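Local coordinates for protein ribose-phosphate pyrophosphokinase (Mycobacterium smegmatis, PDB 5MP7) that probably makes phosphoribosyl pyrophosphate, a precursor of nucleotides, by moving the pyrophosphoryl group of ATP onto ribose 5-phosphate with the help of magnesium, at residues P68-L71 with N72-L75; K107-R110 with G111-I115; S176-S179 with G180-R183. All blocks are in the same frame, centred on the assembly; numbering follows the deposited sequence.

Contact 1 of 3, residues P68-L71 with N72-L75; sequences PAPL and NQWL
With chi1 of -54°, CG of Trp74 lies opposite its own carbonyl carbon and beside its backbone N, which swings the indole back toward the loop and brings the CD1-NE1 side of the ring to the carbonyl oxygens of Pro68 and Pro70. Gln73 takes the other course: CG stands anti to the backbone N (chi1 -176°) and the chain runs out extended, so that OE1 reaches CG of Pro70, 3.5 Å away, the two side chains lying alongside and pointing the same way. The first turn of helix 71-87 thus folds two consecutive side chains back onto the proline-rich loop that leads into it from strand 60-64. At the indole, CD1 is 3.1 Å from Pro68 O, which sits at the ring edge in its plane. Pro70 O approaches the same carbon obliquely, at 3.3 Å. NE1 is near both oxygens, but the angles are poor and neither pair is a hydrogen bond. The pyrrolidine of Pro68 crosses the indole at about a right angle, its CD 3.8 Å from Trp74 CD1, and the amide carbon of Gln73 lies over one indole face, offset toward the rim. A cis peptide before Pro70 bends the loop sharply here. The backbone closes the turn: Leu75 N donates to Leu71 O over 3.1 Å, while Trp74 N gives the same oxygen a weak bond. The Asn72 amide finds its polar partners outside the turn, OD1 bonded to Tyr102 OH and ND2 weakly to Gly46 O of a neighbouring subunit. Chemically, the loop meets the indole mainly through carbonyl oxygens at its polarised CD1-NE1 side and through proline carbons, while the conventional hydrogen bonding between the segments is left to the helix backbone.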
loop_
_atom_site.group_PDB
_atom_site.type_symbol
_atom_site.label_atom_id
_atom_site.label_comp_id
_atom_site.label_asym_id
_atom_site.label_seq_id
_atom_site.Cartn_x
_atom_site.Cartn_y
_atom_site.Cartn_z
ATOM N N PRO A 68 40.944 -32.722 -14.204
ATOM C CA PRO A 68 39.682 -33.423 -14.099
ATOM C C PRO A 68 38.485 -32.470 -14.311
ATOM O O PRO A 68 38.657 -31.263 -14.391
ATOM C CB PRO A 68 39.709 -33.911 -12.670
ATOM C CG PRO A 68 40.439 -32.822 -11.939
ATOM C CD PRO A 68 41.539 -32.450 -12.893
ATOM N N ALA A 69 37.283 -33.025 -14.327
ATOM C CA ALA A 69 36.044 -32.240 -14.357
ATOM C C ALA A 69 35.926 -31.378 -13.096
ATOM O O ALA A 69 36.249 -31.864 -12.015
ATOM C CB ALA A 69 34.853 -33.170 -14.447
ATOM N N PRO A 70 35.515 -30.111 -13.190
ATOM C CA PRO A 70 35.301 -29.346 -14.437
ATOM C C PRO A 70 36.603 -28.756 -15.036
ATOM O O PRO A 70 37.293 -27.935 -14.405
ATOM C CB PRO A 70 34.395 -28.206 -13.974
ATOM C CG PRO A 70 34.785 -27.964 -12.543
ATOM C CD PRO A 70 35.253 -29.293 -11.986
ATOM N N LEU A 71 36.903 -29.132 -16.262
ATOM C CA LEU A 71 38.278 -29.025 -16.817
ATOM C C LEU A 71 38.760 -27.609 -17.200
ATOM O O LEU A 71 39.910 -27.257 -17.014
ATOM C CB LEU A 71 38.350 -29.988 -18.002
ATOM C CG LEU A 71 39.437 -29.963 -19.031
ATOM C CD1 LEU A 71 39.636 -31.370 -19.577
ATOM C CD2 LEU A 71 39.070 -29.019 -20.144
ATOM N N ASN A 72 37.850 -26.784 -17.694
ATOM C CA ASN A 72 38.189 -25.450 -18.163
ATOM C C ASN A 72 38.645 -24.492 -17.060
ATOM O O ASN A 72 39.505 -23.638 -17.286
ATOM C CB ASN A 72 37.008 -24.873 -18.914
ATOM C CG ASN A 72 36.631 -25.737 -20.094
ATOM O OD1 ASN A 72 37.457 -25.942 -21.018
ATOM N ND2 ASN A 72 35.408 -26.280 -20.075
ATOM N N GLN A 73 38.050 -24.646 -15.885
ATOM C CA GLN A 73 38.492 -23.965 -14.693
ATOM C C GLN A 73 39.964 -24.250 -14.364
ATOM O O GLN A 73 40.714 -23.354 -14.002
ATOM C CB GLN A 73 37.633 -24.420 -13.532
ATOM C CG GLN A 73 37.931 -23.719 -12.235
ATOM C CD GLN A 73 37.229 -24.397 -11.071
ATOM O OE1 GLN A 73 36.230 -25.087 -11.264
ATOM N NE2 GLN A 73 37.745 -24.188 -9.856
ATOM N N TRP A 74 40.380 -25.502 -14.497
ATOM C CA TRP A 74 41.750 -25.860 -14.112
ATOM C C TRP A 74 42.752 -25.428 -15.151
ATOM O O TRP A 74 43.899 -25.121 -14.829
ATOM C CB TRP A 74 41.898 -27.347 -13.822
ATOM C CG TRP A 74 40.957 -27.876 -12.821
ATOM C CD1 TRP A 74 40.093 -28.890 -13.015
ATOM C CD2 TRP A 74 40.737 -27.410 -11.499
ATOM N NE1 TRP A 74 39.336 -29.096 -11.898
ATOM C CE2 TRP A 74 39.723 -28.207 -10.938
ATOM C CE3 TRP A 74 41.301 -26.404 -10.726
ATOM C CZ2 TRP A 74 39.262 -28.048 -9.631
ATOM C CZ3 TRP A 74 40.826 -26.227 -9.414
ATOM C CH2 TRP A 74 39.817 -27.061 -8.883
ATOM N N LEU A 75 42.320 -25.416 -16.393
ATOM C CA LEU A 75 43.137 -24.895 -17.488
ATOM C C LEU A 75 43.382 -23.392 -17.340
ATOM O O LEU A 75 44.521 -22.936 -17.482
ATOM C CB LEU A 75 42.473 -25.215 -18.838
ATOM C CG LEU A 75 43.236 -24.722 -20.050
ATOM C CD1 LEU A 75 44.666 -25.282 -20.110
ATOM C CD2 LEU A 75 42.419 -25.097 -21.286
#

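Contact 2 of 3, residues K107-R110 with G111-I115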
loop_
_atom_site.group_PDB
_atom_site.type_symbol
_atom_site.label_atom_id
_atom_site.label_comp_id
_atom_site.label_asym_id
_atom_site.label_seq_id
_atom_site.Cartn_x
_atom_site.Cartn_y
_atom_site.Cartn_z
ATOM N N LYS A 107 42.386 -32.828 -34.589
ATOM C CA LYS A 107 42.146 -32.700 -36.025
ATOM C C LYS A 107 40.684 -32.304 -36.260
ATOM O O LYS A 107 39.887 -32.373 -35.344
ATOM C CB LYS A 107 42.425 -34.019 -36.747
ATOM C CG LYS A 107 41.451 -35.123 -36.382
ATOM C CD LYS A 107 42.013 -36.412 -36.874
ATOM C CE LYS A 107 40.888 -37.447 -37.077
ATOM N NZ LYS A 107 40.523 -37.378 -38.523
ATOM N N LYS A 108 40.346 -31.958 -37.495
ATOM C CA LYS A 108 39.013 -31.448 -37.802
ATOM C C LYS A 108 37.917 -32.487 -37.992
ATOM O O LYS A 108 36.749 -32.103 -37.934
ATOM C CB LYS A 108 39.067 -30.490 -38.990
ATOM C CG LYS A 108 39.524 -29.126 -38.564
ATOM C CD LYS A 108 39.966 -28.241 -39.703
ATOM C CE LYS A 108 38.875 -27.321 -40.207
ATOM N NZ LYS A 108 39.327 -26.616 -41.441
ATOM N N HIS A 109 38.257 -33.760 -38.211
ATOM C CA HIS A 109 37.244 -34.815 -38.443
ATOM C C HIS A 109 36.497 -34.426 -39.761
ATOM O O HIS A 109 37.170 -34.152 -40.771
ATOM C CB HIS A 109 36.366 -35.029 -37.192
ATOM C CG HIS A 109 37.162 -35.279 -35.943
ATOM N ND1 HIS A 109 37.706 -36.512 -35.643
ATOM C CD2 HIS A 109 37.516 -34.461 -34.922
ATOM C CE1 HIS A 109 38.359 -36.444 -34.494
ATOM N NE2 HIS A 109 38.263 -35.209 -34.037
ATOM N N ARG A 110 35.162 -34.345 -39.777
ATOM C CA ARG A 110 34.437 -33.875 -40.960
ATOM C C ARG A 110 34.855 -32.438 -41.288
ATOM O O ARG A 110 35.316 -32.163 -42.390
ATOM C CB ARG A 110 32.892 -33.972 -40.771
ATOM C CG ARG A 110 31.971 -33.119 -41.716
ATOM C CD ARG A 110 32.182 -33.376 -43.242
ATOM N NE ARG A 110 31.494 -34.572 -43.762
ATOM C CZ ARG A 110 31.433 -34.939 -45.048
ATOM N NH1 ARG A 110 32.006 -34.216 -46.020
ATOM N NH2 ARG A 110 30.787 -36.058 -45.371
ATOM N N GLY A 111 34.737 -31.536 -40.320
ATOM C CA GLY A 111 35.067 -30.156 -40.521
ATOM C C GLY A 111 34.127 -29.106 -40.038
ATOM O O GLY A 111 33.013 -29.362 -39.590
ATOM N N ARG A 112 34.665 -27.904 -40.148
ATOM C CA ARG A 112 34.155 -26.659 -39.571
ATOM C C ARG A 112 34.259 -26.747 -38.024
ATOM O O ARG A 112 33.392 -26.308 -37.243
ATOM C CB ARG A 112 32.773 -26.286 -40.069
ATOM C CG ARG A 112 32.625 -26.306 -41.568
ATOM C CD ARG A 112 31.473 -25.324 -41.860
ATOM N NE ARG A 112 30.218 -25.959 -42.218
ATOM C CZ ARG A 112 30.000 -26.726 -43.281
ATOM N NH1 ARG A 112 30.979 -27.019 -44.139
ATOM N NH2 ARG A 112 28.780 -27.217 -43.476
ATOM N N GLU A 113 35.369 -27.358 -37.619
ATOM C CA GLU A 113 35.651 -27.623 -36.249
ATOM C C GLU A 113 36.945 -26.907 -35.902
ATOM O O GLU A 113 37.725 -26.546 -36.782
ATOM C CB GLU A 113 35.811 -29.130 -36.028
ATOM C CG GLU A 113 34.504 -29.855 -36.184
ATOM C CD GLU A 113 34.509 -31.252 -35.605
ATOM O OE1 GLU A 113 34.581 -31.323 -34.364
ATOM O OE2 GLU A 113 34.350 -32.260 -36.321
ATOM N N PRO A 114 37.192 -26.731 -34.610
ATOM C CA PRO A 114 38.487 -26.270 -34.135
ATOM C C PRO A 114 39.488 -27.418 -33.984
ATOM O O PRO A 114 39.106 -28.589 -33.927
ATOM C CB PRO A 114 38.145 -25.747 -32.766
ATOM C CG PRO A 114 37.061 -26.690 -32.302
ATOM C CD PRO A 114 36.257 -27.016 -33.512
ATOM N N ILE A 115 40.751 -27.078 -33.906
ATOM C CA ILE A 115 41.756 -28.020 -33.451
ATOM C C ILE A 115 42.125 -27.583 -32.058
ATOM O O ILE A 115 43.082 -26.847 -31.834
ATOM C CB ILE A 115 42.971 -28.110 -34.394
ATOM C CG1 ILE A 115 42.483 -28.421 -35.796
ATOM C CG2 ILE A 115 43.884 -29.215 -33.931
ATOM C CD1 ILE A 115 43.547 -28.552 -36.858
HETATM O O HOH W 1 36.561 -26.018 -41.670
#
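Glu113 reaches into the turn with its chain extended beyond CG, and its carboxylate comes up to the backbone of Lys108 and the ring of His109. Its side chain crosses that of His109 at about a right angle, yet the carboxylate and imidazole planes are only 31° apart. OE2 lies 3.5 Å from CB of His109 and approaches the ring obliquely. The same OE2 is 2.9 Å from Lys108 O, two acceptors and so not a hydrogen bond. The side chain of Lys107 lies against His109, its CG 3.8 Å above the ring plane and over its centre. These residues form the tip of the long loop between strand 92-97 and helix 116-127, a feature of the N-terminal domain of class I PRPP synthetases, and Gly111 turns the chain there with a positive phi of 134°. Lys108 follows the returning limb of the loop: its CG is 3.6 Å from Glu113 O and 4.1 Å from CG1 of Ile115, whose side chain it crosses at about a right angle. A bend at chi3 then leads CE past Glu113 O, at 3.7 Å. The ammonium group donates to a water 2.8 Å from NZ, which also accepts a weak bond from Arg112 N, and to Arg87 O of a neighbouring subunit. Asp83 of that subunit takes the N-H of Ile115 through OD1.

Contact 3 of 3, residues S176-S179 with G180-R183; sequences SPDS and GRVR
Asp178 and Arg181 meet in the loop that joins strand 172-176 to helix 182-191, a strand-to-helix connection of the C-terminal phosphoribosyltransferase-like domain. Asp178 is a predicted magnesium ligand, and its side chain can be followed outward. From CB, a chi1 of 80° sets CG between the backbone N and the carbonyl carbon and turns the carboxylate forward over the next residues. CG lies 3.5 Å from Gly180 N. Beyond it the two oxygens part. OD2 accepts the Gly180 N-H over 3.1 Å, the donor coming from above the carboxylate, 75° out of its plane. OD1 meets CB of Arg181 at 3.5 Å, the two side chains crossing at about a right angle. The guanidinium itself lies further on, making no salt bridge to the aspartate; its NH2 is bonded to Thr229 OG1. The Asp178 backbone is held as well: its O takes a weak bond from Arg181 N and, in the carbonyl plane, a 2.8 Å bond from Ser176 OG. That hydroxyl stands anti to its own backbone N (chi1 -174°), a position that also places it against Arg181. Two bonds to O, one of them weak, and one to OD2 tie the residue to the turn and restrain its carboxylate. Val182 packs on the backbone, its CG2 3.5 Å from Ser179 O. Pro177 O accepts from NZ of Lys202, a predicted active-site residue. Ser176 OG also lies 3.1 Å from CB of Arg181.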
loop_
_atom_site.group_PDB
_atom_site.type_symbol
_atom_site.label_atom_id
_atom_site.label_comp_id
_atom_site.label_asym_id
_atom_site.label_seq_id
_atom_site.Cartn_x
_atom_site.Cartn_y
_atom_site.Cartn_z
ATOM N N SER A 176 43.467 -54.278 -28.996
ATOM C CA SER A 176 43.124 -52.871 -29.107
ATOM C C SER A 176 41.607 -52.714 -29.261
ATOM O O SER A 176 40.989 -53.365 -30.085
ATOM C CB SER A 176 43.819 -52.259 -30.305
ATOM O OG SER A 176 43.588 -50.858 -30.312
ATOM N N PRO A 177 40.989 -51.847 -28.466
ATOM C CA PRO A 177 39.523 -51.720 -28.511
ATOM C C PRO A 177 39.006 -51.014 -29.758
ATOM O O PRO A 177 37.796 -51.005 -29.989
ATOM C CB PRO A 177 39.182 -50.931 -27.250
ATOM C CG PRO A 177 40.458 -50.284 -26.835
ATOM C CD PRO A 177 41.609 -50.956 -27.488
ATOM N N ASP A 178 39.899 -50.407 -30.538
ATOM C CA ASP A 178 39.523 -49.821 -31.833
ATOM C C ASP A 178 40.735 -49.667 -32.751
ATOM O O ASP A 178 41.884 -49.839 -32.333
ATOM C CB ASP A 178 38.867 -48.447 -31.665
ATOM C CG ASP A 178 39.910 -47.314 -31.433
ATOM O OD1 ASP A 178 40.785 -47.436 -30.531
ATOM O OD2 ASP A 178 39.884 -46.318 -32.203
ATOM N N SER A 179 40.448 -49.324 -33.998
ATOM C CA SER A 179 41.464 -49.274 -35.044
ATOM C C SER A 179 42.539 -48.207 -34.816
ATOM O O SER A 179 43.657 -48.335 -35.331
ATOM C CB SER A 179 40.782 -49.050 -36.386
ATOM O OG SER A 179 39.926 -47.927 -36.310
ATOM N N GLY A 180 42.198 -47.140 -34.087
ATOM C CA GLY A 180 43.153 -46.065 -33.848
ATOM C C GLY A 180 44.352 -46.437 -33.005
ATOM O O GLY A 180 45.393 -45.836 -33.099
ATOM N N ARG A 181 44.192 -47.425 -32.146
ATOM C CA ARG A 181 45.151 -47.702 -31.111
ATOM C C ARG A 181 46.015 -48.958 -31.359
ATOM O O ARG A 181 46.813 -49.393 -30.515
ATOM C CB ARG A 181 44.218 -47.816 -29.927
ATOM C CG ARG A 181 44.707 -48.198 -28.578
ATOM C CD ARG A 181 45.420 -47.093 -27.821
ATOM N NE ARG A 181 46.150 -47.684 -26.691
ATOM C CZ ARG A 181 47.104 -47.082 -25.983
ATOM N NH1 ARG A 181 47.485 -45.828 -26.219
ATOM N NH2 ARG A 181 47.663 -47.760 -24.995
ATOM N N VAL A 182 45.943 -49.496 -32.567
ATOM C CA VAL A 182 46.624 -50.769 -32.880
ATOM C C VAL A 182 48.155 -50.651 -32.779
ATOM O O VAL A 182 48.806 -51.571 -32.313
ATOM C CB VAL A 182 46.185 -51.322 -34.252
ATOM C CG1 VAL A 182 46.890 -52.625 -34.586
ATOM C CG2 VAL A 182 44.689 -51.552 -34.252
ATOM N N ARG A 183 48.708 -49.510 -33.163
ATOM C CA ARG A 183 50.145 -49.325 -33.119
ATOM C C ARG A 183 50.695 -49.383 -31.700
ATOM O O ARG A 183 51.749 -49.959 -31.463
ATOM C CB ARG A 183 50.547 -47.987 -33.781
ATOM C CG ARG A 183 52.035 -47.606 -33.685
ATOM C CD ARG A 183 52.939 -48.676 -34.252
ATOM N NE ARG A 183 54.288 -48.552 -33.710
ATOM C CZ ARG A 183 55.160 -49.563 -33.539
ATOM N NH1 ARG A 183 54.870 -50.825 -33.871
ATOM N NH2 ARG A 183 56.367 -49.306 -33.027
#

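The three contacts follow one another along the chain without touching. Contacts 1 and 2 lie in the same N-terminal domain, their centres 22 Å apart, and each reaches a neighbouring subunit. Contact 3 touches no other chain. Its centre is 21 Å from that of contact 2, with nearest atoms about 9 Å apart, and 28 Å from that of contact 1. All three lie near predicted sites. Between side chains, Leu71 is about 7 Å from Arg104 (ATP), Glu113 about 3 Å from Gln105 (ATP) and His109 about 7 Å from His138 (magnesium). Contact 3 holds the predicted magnesium ligand Asp178, and the side chain of Pro177 is about 4 Å from those of Asp230 and Thr238, predicted ribose 5-phosphate residues.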